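Putative DNA ligase-like protein Rv0938/MT0965 (PDB 2IRU) probably repairs DNA double-strand breaks together with Ku by non-homologous end joining, this chain being its manganese-dependent, primase-like polymerase domain. Local coordinates at residues A37-A40 with E41-G45; K55-P58 with N59-Q63; L277-I280 with A281-G284. All coordinates share one frame; numbering follows the deposited sequence.

Contact 1: residues A37-A40 with E41-G45; sequences AGVA and EVMLG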
ATOM      1  N   ALA A  37     -12.380  -2.624  10.704  1.00  7.87           N
ATOM      2  CA  ALA A  37     -12.284  -3.255  12.032  1.00  7.96           C
ATOM      3  C   ALA A  37     -11.691  -4.649  11.961  1.00  7.53           C
ATOM      4  O   ALA A  37     -10.858  -5.020  12.804  1.00  7.65           O
ATOM      5  CB  ALA A  37     -13.649  -3.305  12.694  1.00  7.65           C
ATOM      6  N   GLY A  38     -12.138  -5.426  10.981  1.00  7.01           N
ATOM      7  CA  GLY A  38     -11.737  -6.847  10.857  1.00  6.58           C
ATOM      8  C   GLY A  38     -10.271  -6.993  10.494  1.00  7.70           C
ATOM      9  O   GLY A  38      -9.616  -7.969  10.892  1.00  7.05           O
ATOM     10  N   VAL A  39      -9.780  -6.038   9.699  1.00  6.07           N
ATOM     11  CA  VAL A  39      -8.365  -6.096   9.251  1.00  6.75           C
ATOM     12  C   VAL A  39      -7.401  -5.299  10.128  1.00  6.54           C
ATOM     13  O   VAL A  39      -6.181  -5.382   9.910  1.00  6.22           O
ATOM     14  CB  VAL A  39      -8.146  -5.730   7.731  1.00  7.17           C
ATOM     15  CG1 VAL A  39      -8.974  -6.645   6.797  1.00  9.83           C
ATOM     16  CG2 VAL A  39      -8.340  -4.228   7.454  1.00  7.45           C
ATOM     17  N   ALA A  40      -7.919  -4.554  11.118  1.00  6.82           N
ATOM     18  CA  ALA A  40      -7.043  -3.658  11.886  1.00  7.44           C
ATOM     19  C   ALA A  40      -5.785  -4.371  12.403  1.00  7.50           C
ATOM     20  O   ALA A  40      -4.670  -3.856  12.253  1.00  7.62           O
ATOM     21  CB  ALA A  40      -7.800  -2.974  13.072  1.00  6.74           C
ATOM     22  N   GLU A  41      -5.972  -5.529  13.033  1.00  8.17           N
ATOM     23  CA  GLU A  41      -4.865  -6.200  13.720  1.00 10.94           C
ATOM     24  C   GLU A  41      -3.736  -6.470  12.747  1.00 10.12           C
ATOM     25  O   GLU A  41      -2.566  -6.223  13.083  1.00 11.56           O
ATOM     26  CB  GLU A  41      -5.321  -7.505  14.353  1.00 10.99           C
ATOM     27  CG  GLU A  41      -4.237  -8.201  15.232  1.00 14.79           C
ATOM     28  CD  GLU A  41      -4.607  -9.646  15.632  1.00 15.54           C
ATOM     29  OE1 GLU A  41      -5.792 -10.047  15.457  1.00 22.90           O
ATOM     30  OE2 GLU A  41      -3.717 -10.368  16.158  1.00 20.54           O
ATOM     31  N   VAL A  42      -4.082  -6.990  11.566  1.00  8.22           N
ATOM     32  CA  VAL A  42      -3.053  -7.345  10.568  1.00  8.44           C
ATOM     33  C   VAL A  42      -2.589  -6.143   9.751  1.00  8.00           C
ATOM     34  O   VAL A  42      -1.416  -6.124   9.286  1.00  9.41           O
ATOM     35  CB  VAL A  42      -3.505  -8.511   9.631  1.00  8.51           C
ATOM     36  CG1 VAL A  42      -3.802  -9.758  10.450  1.00  8.01           C
ATOM     37  CG2 VAL A  42      -4.715  -8.117   8.733  1.00  7.51           C
ATOM     38  N   MET A  43      -3.475  -5.158   9.577  1.00  6.92           N
ATOM     39  CA  MET A  43      -3.140  -3.978   8.776  1.00  6.79           C
ATOM     40  C   MET A  43      -2.211  -2.987   9.495  1.00  6.12           C
ATOM     41  O   MET A  43      -1.327  -2.376   8.877  1.00  6.98           O
ATOM     42  CB  MET A  43      -4.412  -3.232   8.301  1.00  6.61           C
ATOM     43  CG  MET A  43      -4.117  -2.172   7.264  1.00  7.73           C
ATOM     44  SD  MET A  43      -5.620  -1.405   6.663  1.00  8.38           S
ATOM     45  CE  MET A  43      -4.949  -0.234   5.458  1.00  8.56           C
ATOM     46  N   LEU A  44      -2.405  -2.822  10.794  1.00  6.06           N
ATOM     47  CA  LEU A  44      -1.754  -1.705  11.502  1.00  5.85           C
ATOM     48  C   LEU A  44      -0.213  -1.745  11.455  1.00  6.25           C
ATOM     49  O   LEU A  44       0.434  -0.690  11.255  1.00  6.49           O
ATOM     50  CB  LEU A  44      -2.279  -1.572  12.915  1.00  6.90           C
ATOM     51  CG  LEU A  44      -3.686  -0.983  12.957  1.00  6.31           C
ATOM     52  CD1 LEU A  44      -4.123  -1.156  14.401  1.00 13.19           C
ATOM     53  CD2 LEU A  44      -3.724   0.461  12.530  1.00  8.38           C
ATOM     54  N   GLY A  45       0.367  -2.952  11.525  1.00  5.88           N
ATOM     55  CA  GLY A  45       1.827  -3.106  11.619  1.00  6.78           C
ATOM     56  C   GLY A  45       2.506  -2.551  10.370  1.00  6.80           C
ATOM     57  O   GLY A  45       3.663  -2.123  10.406  1.00  8.10           O
TER
HETATM   58  O   HOH W   1      -8.696  -6.601  13.812  1.00 15.81           O
HETATM   59  O   HOH W   2      -6.858  -8.306  11.502  1.00 14.74           O
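V39 and M43, one helical turn apart, form the apolar centre of this piece of helix 29-47. The methyl CG2 of V39 lies 4.0 Å from the sulfur SD of M43, the two side chains crossing at a slant. The thioether reaches this place because M43 sets CG opposite its own backbone N (chi1 -169°) and then runs on fully extended. A second i to i+4 pair, A40 with L44, brings CB of the alanine within 4.3 Å of the leucine CD1. L44 CG also lies 3.1 Å from A40 O, while V39 and V42 approach through CB and CG2.

Farther out, the backbone gives a worked example of how a kinked helix stays satisfied. M43 N donates to V39 O at 2.7 Å, and L44 N donates to A40 O at 2.9 Å. Just before these, at E41 N and V42 N, the direct bonds to the preceding turn are missing. Two waters step in. The first donates to A37 O and accepts from E41 N at 3.0 Å; the second donates to G38 O and accepts from V42 N at 3.1 Å. The helix thus opens on its polar side, where the extended E41 leads its carboxylate away from the turn before, yet each of these four backbone atoms keeps a partner.

The apolar side chains are covered by two helices and a loop. Y244, from the loop, touches V42 and M43. A40, M43 and L44 pack on L102 of helix 99-107, whereas V39 and V42 rest on helix 273-283, so that this stretch of helix 29-47 lies between the two.

Contact 2: residues K55-P58 with N59-Q63; sequences KRWP and NGVDQ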
ATOM      1  N   LYS A  55      -7.353   8.542   0.059  1.00  6.02           N
ATOM      2  CA  LYS A  55      -8.140   8.941  -1.093  1.00  6.68           C
ATOM      3  C   LYS A  55      -9.610   8.697  -0.695  1.00  7.34           C
ATOM      4  O   LYS A  55      -9.973   7.581  -0.266  1.00  6.68           O
ATOM      5  CB  LYS A  55      -7.719   8.253  -2.388  1.00  7.27           C
ATOM      6  CG  LYS A  55      -8.370   8.997  -3.597  1.00  6.24           C
ATOM      7  CD  LYS A  55      -7.785   8.592  -4.955  1.00  9.43           C
ATOM      8  CE  LYS A  55      -8.568   9.320  -6.062  1.00 11.44           C
ATOM      9  NZ  LYS A  55      -8.086   8.833  -7.421  1.00 13.72           N
ATOM     10  N   ARG A  56     -10.421   9.764  -0.807  1.00  6.66           N
ATOM     11  CA  ARG A  56     -11.781   9.743  -0.329  1.00  7.34           C
ATOM     12  C   ARG A  56     -12.786   9.801  -1.441  1.00  7.07           C
ATOM     13  O   ARG A  56     -12.619  10.576  -2.391  1.00  6.75           O
ATOM     14  CB  ARG A  56     -12.071  10.926   0.643  1.00  8.06           C
ATOM     15  CG  ARG A  56     -11.224  10.823   1.909  1.00  8.26           C
ATOM     16  CD  ARG A  56     -11.312  12.034   2.848  1.00  8.74           C
ATOM     17  NE  ARG A  56     -12.683  12.236   3.340  1.00 11.12           N
ATOM     18  CZ  ARG A  56     -13.095  13.357   3.937  1.00  7.56           C
ATOM     19  NH1 ARG A  56     -12.256  14.392   4.117  1.00  8.83           N
ATOM     20  NH2 ARG A  56     -14.353  13.435   4.373  1.00  8.62           N
ATOM     21  N   TRP A  57     -13.838   9.001  -1.298  1.00  7.54           N
ATOM     22  CA  TRP A  57     -15.008   9.045  -2.179  1.00  6.87           C
ATOM     23  C   TRP A  57     -16.287   9.326  -1.330  1.00  7.38           C
ATOM     24  O   TRP A  57     -17.030   8.390  -1.030  1.00  7.22           O
ATOM     25  CB  TRP A  57     -15.170   7.688  -2.889  1.00  8.56           C
ATOM     26  CG  TRP A  57     -14.201   7.423  -4.015  1.00  8.36           C
ATOM     27  CD1 TRP A  57     -14.491   7.527  -5.363  1.00  7.47           C
ATOM     28  CD2 TRP A  57     -12.838   6.957  -3.936  1.00  9.57           C
ATOM     29  NE1 TRP A  57     -13.387   7.181  -6.119  1.00  7.93           N
ATOM     30  CE2 TRP A  57     -12.363   6.833  -5.272  1.00  8.50           C
ATOM     31  CE3 TRP A  57     -11.971   6.655  -2.876  1.00  8.24           C
ATOM     32  CZ2 TRP A  57     -11.068   6.396  -5.574  1.00  9.95           C
ATOM     33  CZ3 TRP A  57     -10.679   6.228  -3.165  1.00  5.72           C
ATOM     34  CH2 TRP A  57     -10.231   6.108  -4.516  1.00  9.74           C
ATOM     35  N   PRO A  58     -16.559  10.606  -0.951  1.00  7.74           N
ATOM     36  CA  PRO A  58     -17.672  10.944  -0.024  1.00  7.76           C
ATOM     37  C   PRO A  58     -19.014  10.361  -0.475  1.00  8.43           C
ATOM     38  O   PRO A  58     -19.813   9.988   0.376  1.00 10.39           O
ATOM     39  CB  PRO A  58     -17.752  12.494  -0.062  1.00  9.63           C
ATOM     40  CG  PRO A  58     -16.345  12.922  -0.403  1.00  8.10           C
ATOM     41  CD  PRO A  58     -15.810  11.814  -1.365  1.00  8.19           C
ATOM     42  N   ASN A  59     -19.251  10.237  -1.783  1.00  8.07           N
ATOM     43  CA  ASN A  59     -20.527   9.632  -2.219  1.00  9.08           C
ATOM     44  C   ASN A  59     -20.309   8.356  -3.061  1.00  8.18           C
ATOM     45  O   ASN A  59     -21.204   7.928  -3.827  1.00  9.28           O
ATOM     46  CB  ASN A  59     -21.451  10.620  -2.932  1.00  9.71           C
ATOM     47  CG  ASN A  59     -22.273  11.451  -1.958  1.00 11.52           C
ATOM     48  OD1 ASN A  59     -22.669  10.956  -0.877  1.00 14.04           O
ATOM     49  ND2 ASN A  59     -22.491  12.719  -2.300  1.00 11.33           N
ATOM     50  N   GLY A  60     -19.141   7.720  -2.876  1.00  7.23           N
ATOM     51  CA  GLY A  60     -18.901   6.391  -3.465  1.00  7.08           C
ATOM     52  C   GLY A  60     -18.219   6.489  -4.816  1.00  7.71           C
ATOM     53  O   GLY A  60     -17.917   7.600  -5.328  1.00  6.53           O
ATOM     54  N   VAL A  61     -17.943   5.327  -5.389  1.00  7.47           N
ATOM     55  CA  VAL A  61     -16.997   5.257  -6.509  1.00  7.89           C
ATOM     56  C   VAL A  61     -17.551   5.762  -7.853  1.00  9.58           C
ATOM     57  O   VAL A  61     -16.798   5.842  -8.814  1.00 12.39           O
ATOM     58  CB  VAL A  61     -16.387   3.842  -6.681  1.00  7.99           C
ATOM     59  CG1 VAL A  61     -15.638   3.414  -5.391  1.00  8.27           C
ATOM     60  CG2 VAL A  61     -17.470   2.876  -6.985  1.00  9.42           C
ATOM     61  N   ASP A  62     -18.838   6.083  -7.912  1.00  9.82           N
ATOM     62  CA  ASP A  62     -19.436   6.670  -9.114  1.00 11.84           C
ATOM     63  C   ASP A  62     -19.559   8.205  -8.997  1.00 10.89           C
ATOM     64  O   ASP A  62     -20.105   8.887  -9.886  1.00 12.40           O
ATOM     65  CB  ASP A  62     -20.773   5.984  -9.379  1.00 11.89           C
ATOM     66  CG  ASP A  62     -20.596   4.634 -10.060  1.00 16.85           C
ATOM     67  OD1 ASP A  62     -19.437   4.281 -10.398  1.00 19.35           O
ATOM     68  OD2 ASP A  62     -21.615   3.948 -10.319  1.00 20.21           O
ATOM     69  N   GLN A  63     -19.023   8.728  -7.887  1.00 11.28           N
ATOM     70  CA  GLN A  63     -19.006  10.174  -7.650  1.00  9.65           C
ATOM     71  C   GLN A  63     -17.534  10.663  -7.499  1.00  9.32           C
ATOM     72  O   GLN A  63     -16.616   9.855  -7.266  1.00  8.48           O
ATOM     73  CB  GLN A  63     -19.861  10.522  -6.411  1.00 10.26           C
ATOM     74  CG  GLN A  63     -21.351  10.437  -6.665  1.00 15.29           C
ATOM     75  CD  GLN A  63     -21.829  11.624  -7.468  1.00 17.39           C
ATOM     76  OE1 GLN A  63     -22.225  11.476  -8.628  1.00 22.91           O
ATOM     77  NE2 GLN A  63     -21.743  12.825  -6.879  1.00 15.45           N
TER
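W57 turns CG away from its own carbonyl carbon (chi1 -76°), which sets the indole beside the backbone of G60 and V61. The pyrrole side of the ring does the touching: CD1 of W57 comes within 3.4 Å of G60 O, which lies at the ring edge near its plane, and 3.6 Å from V61 CA. Over one indole face stands CG1 of V61, 4.3 Å above the plane and displaced toward the rim.

Two consecutive type I beta turns, W57 to G60 and G60 to Q63, underlie this arrangement in the connection between antiparallel strands 53-56 and 66-68. G60 N closes the first by donating to W57 O at 2.9 Å. Q63 N closes the second on G60 O at 3.0 Å. G60 is therefore both donor and acceptor. With phi 93° and psi 178°, a CB here would press on the carbonyl O of N59, a strain that glycine avoids at the junction of the two turns.

Residues 56-58 probably contact target DNA, and K55 probably binds the polymerase substrate. Within the first turn, N59 OD1 accepts a hydrogen bond from K19 NZ, and the W57 indole packs on A65 and L111.

Contact 3: residues L277-I280 with A281-G284; sequences LTRI and ARDG
R279 and R282 meet at the C-terminal end of helix 273-283, a helix ended by a glycine: G284 is the first residue to leave helical angles and has positive phi (65°). The closing main-chain bonds illustrate how the carbonyls of the penultimate turn find donors in the last. A281 N reaches L277 O at 3.2 Å, and R282 N reaches T278 O at the same length but less straight. R279 O takes a firm bond from D283 N at 2.8 Å, with R282 N adding a weak one. Finally G284 N donates to I280 O, also at 2.8 Å, in a somewhat bent bond, so the i to i+4 pattern persists through the glycine.

Among the side chains, the charges are met at several places. The R282 guanidinium forms a salt bridge to its neighbour D283, NE and NH2 each making a weak bond to OD2. R279 turns elsewhere: NH1 pairs with E262 in a salt bridge, and NH2 donates to the backbone carbonyl of P257. These separate acidic partners probably ease the proximity of the two arginines, whose guanidinium planes stand 80° apart. T278 OG1 has a weak bond to D274 O.

R282 sets CG opposite its backbone N (chi1 -173°) and bends at chi3, which carries the guanidinium back along the helix until R279 CA sits over one face, off toward the rim. Its NH2 ends 3.8 Å from R279 CG and 4.0 Å from R279 NH1.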
ATOM      1  N   LEU A 277     -11.008 -11.020   4.429  1.00 13.56           N
ATOM      2  CA  LEU A 277     -11.409 -11.332   5.811  1.00 12.73           C
ATOM      3  C   LEU A 277     -11.343 -12.845   6.106  1.00 13.80           C
ATOM      4  O   LEU A 277     -10.834 -13.277   7.153  1.00 14.39           O
ATOM      5  CB  LEU A 277     -12.799 -10.768   6.045  1.00 13.39           C
ATOM      6  CG  LEU A 277     -12.836  -9.231   6.206  1.00 11.79           C
ATOM      7  CD1 LEU A 277     -14.332  -8.788   6.313  1.00 12.67           C
ATOM      8  CD2 LEU A 277     -12.049  -8.683   7.443  1.00 15.27           C
ATOM      9  N   THR A 278     -11.879 -13.640   5.177  1.00 12.56           N
ATOM     10  CA  THR A 278     -11.883 -15.113   5.313  1.00 13.48           C
ATOM     11  C   THR A 278     -10.437 -15.642   5.396  1.00 13.19           C
ATOM     12  O   THR A 278     -10.111 -16.509   6.219  1.00 13.59           O
ATOM     13  CB  THR A 278     -12.652 -15.728   4.156  1.00 13.12           C
ATOM     14  OG1 THR A 278     -14.015 -15.280   4.261  1.00 15.15           O
ATOM     15  CG2 THR A 278     -12.638 -17.270   4.198  1.00 15.40           C
ATOM     16  N   ARG A 279      -9.583 -15.073   4.564  1.00 12.59           N
ATOM     17  CA  ARG A 279      -8.165 -15.466   4.511  1.00 13.24           C
ATOM     18  C   ARG A 279      -7.447 -15.147   5.838  1.00 13.35           C
ATOM     19  O   ARG A 279      -6.673 -15.978   6.347  1.00 13.78           O
ATOM     20  CB  ARG A 279      -7.484 -14.784   3.338  1.00 12.53           C
ATOM     21  CG  ARG A 279      -7.937 -15.403   1.976  1.00 12.68           C
ATOM     22  CD  ARG A 279      -7.646 -14.490   0.802  1.00 13.62           C
ATOM     23  NE  ARG A 279      -6.201 -14.289   0.656  1.00 14.98           N
ATOM     24  CZ  ARG A 279      -5.367 -15.156   0.084  1.00 18.20           C
ATOM     25  NH1 ARG A 279      -5.801 -16.316  -0.455  1.00 15.82           N
ATOM     26  NH2 ARG A 279      -4.068 -14.851   0.046  1.00 17.07           N
ATOM     27  N   ILE A 280      -7.717 -13.960   6.386  1.00 14.20           N
ATOM     28  CA  ILE A 280      -7.103 -13.574   7.662  1.00 15.80           C
ATOM     29  C   ILE A 280      -7.471 -14.561   8.779  1.00 16.12           C
ATOM     30  O   ILE A 280      -6.597 -14.982   9.559  1.00 16.25           O
ATOM     31  CB  ILE A 280      -7.434 -12.133   8.080  1.00 15.97           C
ATOM     32  CG1 ILE A 280      -6.844 -11.136   7.063  1.00 15.40           C
ATOM     33  CG2 ILE A 280      -7.008 -11.904   9.552  1.00 16.85           C
ATOM     34  CD1 ILE A 280      -7.464  -9.709   7.149  1.00 16.70           C
ATOM     35  N   ALA A 281      -8.747 -14.939   8.830  1.00 16.38           N
ATOM     36  CA  ALA A 281      -9.236 -15.889   9.830  1.00 16.91           C
ATOM     37  C   ALA A 281      -8.542 -17.247   9.729  1.00 17.32           C
ATOM     38  O   ALA A 281      -8.296 -17.899  10.746  1.00 17.54           O
ATOM     39  CB  ALA A 281     -10.745 -16.053   9.724  1.00 16.71           C
ATOM     40  N   ARG A 282      -8.215 -17.653   8.503  1.00 17.62           N
ATOM     41  CA  ARG A 282      -7.649 -18.973   8.237  1.00 18.04           C
ATOM     42  C   ARG A 282      -6.134 -19.010   8.403  1.00 17.87           C
ATOM     43  O   ARG A 282      -5.578 -19.932   9.034  1.00 17.74           O
ATOM     44  CB  ARG A 282      -8.035 -19.404   6.827  1.00 18.71           C
ATOM     45  CG  ARG A 282      -7.636 -20.841   6.487  1.00 20.15           C
ATOM     46  CD  ARG A 282      -8.049 -21.199   5.062  1.00 24.84           C
ATOM     47  NE  ARG A 282      -7.259 -20.467   4.073  1.00 27.12           N
ATOM     48  CZ  ARG A 282      -7.775 -19.721   3.096  1.00 31.49           C
ATOM     49  NH1 ARG A 282      -9.097 -19.626   2.956  1.00 32.60           N
ATOM     50  NH2 ARG A 282      -6.967 -19.082   2.251  1.00 31.96           N
ATOM     51  N   ASP A 283      -5.463 -18.006   7.847  1.00 17.41           N
ATOM     52  CA  ASP A 283      -4.005 -18.027   7.731  1.00 18.19           C
ATOM     53  C   ASP A 283      -3.275 -16.932   8.519  1.00 17.62           C
ATOM     54  O   ASP A 283      -2.022 -16.922   8.557  1.00 17.41           O
ATOM     55  CB  ASP A 283      -3.602 -17.926   6.248  1.00 18.96           C
ATOM     56  CG  ASP A 283      -4.229 -19.012   5.383  1.00 20.09           C
ATOM     57  OD1 ASP A 283      -4.207 -20.192   5.787  1.00 21.01           O
ATOM     58  OD2 ASP A 283      -4.732 -18.680   4.288  1.00 21.63           O
ATOM     59  N   GLY A 284      -4.033 -16.017   9.115  1.00 17.01           N
ATOM     60  CA  GLY A 284      -3.451 -14.819   9.725  1.00 16.15           C
ATOM     61  C   GLY A 284      -2.802 -13.926   8.674  1.00 16.86           C
ATOM     62  O   GLY A 284      -3.231 -13.927   7.504  1.00 17.24           O
TER

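How the contacts relate
All three contacts belong to the primase-polymerase domain and follow in series along the chain. Contact 1, on helix 29-47, precedes contact 2, which begins at the end of strand 53-56; their nearest atoms are about 11 Å apart. Contact 3 lies far later, on helix 273-283, yet its centre is only 12 Å from that of contact 1. There the helices touch: I280 CD1 lies 3.4 Å from V39 CG1, and L277 CD2 also packs against V39. The late helix thereby folds back onto the early one. Contact 2 remains about 17 Å from contact 3 between nearest atoms, in the part of the fold that probably meets DNA and the polymerase substrate.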